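Local coordinates for protein predicted component of a thermophile-specific DNA repair system, contains a RAMP domain (Methanopyrus kandleri, PDB 4N0L) that binds RNA as the Csm3 component of the type III-A CRISPR system and may, like related proteins, have endonuclease activity in antiviral defence, at residues D303-T306 against Y307-D310. Residues are numbered along the deposited sequence; the frame is centred on the assembly and turned at random.
Sequences DEVT and YLSD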
loop_
_atom_site.group_PDB
_atom_site.type_symbol
_atom_site.label_atom_id
_atom_site.label_comp_id
_atom_site.label_asym_id
_atom_site.label_seq_id
_atom_site.Cartn_x
_atom_site.Cartn_y
_atom_site.Cartn_z
ATOM N N ASP A 303 1.504 -5.900 -25.583
ATOM C CA ASP A 303 0.557 -4.860 -25.170
ATOM C C ASP A 303 -0.075 -4.971 -23.773
ATOM O O ASP A 303 -0.894 -4.126 -23.407
ATOM C CB ASP A 303 -0.571 -4.790 -26.210
ATOM C CG ASP A 303 -1.139 -3.392 -26.369
ATOM O OD1 ASP A 303 -0.362 -2.418 -26.284
ATOM O OD2 ASP A 303 -2.363 -3.268 -26.581
ATOM N N GLU A 304 0.287 -5.983 -22.992
ATOM C CA GLU A 304 -0.400 -6.223 -21.722
ATOM C C GLU A 304 0.196 -5.404 -20.574
ATOM O O GLU A 304 -0.543 -4.911 -19.721
ATOM C CB GLU A 304 -0.372 -7.714 -21.364
ATOM C CG GLU A 304 -1.058 -8.635 -22.375
ATOM C CD GLU A 304 -2.566 -8.419 -22.474
ATOM O OE1 GLU A 304 -3.131 -7.642 -21.672
ATOM O OE2 GLU A 304 -3.191 -9.026 -23.370
ATOM N N VAL A 305 1.516 -5.254 -20.544
ATOM C CA VAL A 305 2.151 -4.424 -19.525
ATOM C C VAL A 305 3.101 -3.455 -20.221
ATOM O O VAL A 305 4.290 -3.729 -20.370
ATOM C CB VAL A 305 2.923 -5.263 -18.481
ATOM C CG1 VAL A 305 3.463 -4.367 -17.374
ATOM C CG2 VAL A 305 2.029 -6.346 -17.892
ATOM N N THR A 306 2.563 -2.307 -20.627
ATOM C CA THR A 306 3.276 -1.376 -21.496
ATOM C C THR A 306 4.454 -0.681 -20.822
ATOM O O THR A 306 5.371 -0.209 -21.497
ATOM C CB THR A 306 2.321 -0.299 -22.049
ATOM O OG1 THR A 306 1.969 0.620 -21.007
ATOM C CG2 THR A 306 1.062 -0.948 -22.595
ATOM N N TYR A 307 4.426 -0.622 -19.494
ATOM C CA TYR A 307 5.457 0.070 -18.728
ATOM C C TYR A 307 6.825 -0.565 -18.920
ATOM O O TYR A 307 7.849 0.118 -18.848
ATOM C CB TYR A 307 5.099 0.079 -17.241
ATOM C CG TYR A 307 6.059 0.855 -16.360
ATOM C CD1 TYR A 307 6.434 2.155 -16.680
ATOM C CD2 TYR A 307 6.577 0.293 -15.199
ATOM C CE1 TYR A 307 7.299 2.872 -15.866
ATOM C CE2 TYR A 307 7.443 0.998 -14.382
ATOM C CZ TYR A 307 7.801 2.288 -14.720
ATOM O OH TYR A 307 8.667 2.990 -13.911
ATOM N N LEU A 308 6.836 -1.872 -19.167
ATOM C CA LEU A 308 8.085 -2.618 -19.266
ATOM C C LEU A 308 8.958 -2.138 -20.424
ATOM O O LEU A 308 10.184 -2.194 -20.342
ATOM C CB LEU A 308 7.805 -4.115 -19.404
ATOM C CG LEU A 308 7.082 -4.762 -18.217
ATOM C CD1 LEU A 308 7.052 -6.275 -18.357
ATOM C CD2 LEU A 308 7.700 -4.353 -16.880
ATOM N N SER A 309 8.330 -1.653 -21.491
ATOM C CA SER A 309 9.076 -1.183 -22.657
ATOM C C SER A 309 9.793 0.140 -22.396
ATOM O O SER A 309 10.710 0.508 -23.129
ATOM C CB SER A 309 8.145 -1.031 -23.864
ATOM O OG SER A 309 7.641 -2.285 -24.292
ATOM N N ASP A 310 9.382 0.846 -21.349
ATOM C CA ASP A 310 9.986 2.132 -21.008
ATOM C C ASP A 310 11.180 1.970 -20.075
ATOM O O ASP A 310 11.880 2.938 -19.782
ATOM C CB ASP A 310 8.955 3.058 -20.360
ATOM C CG ASP A 310 7.765 3.329 -21.259
ATOM O OD1 ASP A 310 7.854 3.036 -22.468
ATOM O OD2 ASP A 310 6.743 3.843 -20.755
HETATM O O HOH W 1 4.776 2.152 -23.006
#
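Two i to i+3 backbone bonds tie V305 and T306 to the residues that follow. L308 N gives a weak one to V305 O at 3.4 Å. S309 N reaches T306 O at 3.3 Å. A third bond of the same spacing, D310 N to Y307 O at 3.0 Å, continues the series. Water 1 sits within hydrogen-bonding distance of T306 O (2.9 Å) and D310 OD1 (3.2 Å), but it has more acceptors in reach than protons, so it need not serve both at once. T306 O accepts from S309 N and can also take a proton from the water.

The apolar contact is between V305 and L308. A chi1 of -175° swings V305 CG1 away from its backbone N and toward L308, whose CG it meets at 3.7 Å, the two side chains crossing at a slant. Beyond this pair, V305 lies on Y330 and L308 on V11 of strand 7-16.

The polar ends bind other parts of the chain. T306 OG1 is hydrogen-bonded to E13 OE2 and T180 OG1, and D310 OD2 to T181 N.

Successive i to i+3 bonds, the first weak, with helical phi/psi from Y307 to D310 are what overlapping beta turns look like, here in the loop joining helix 295-300 to strand 314-316 beside the RRM-like sheet.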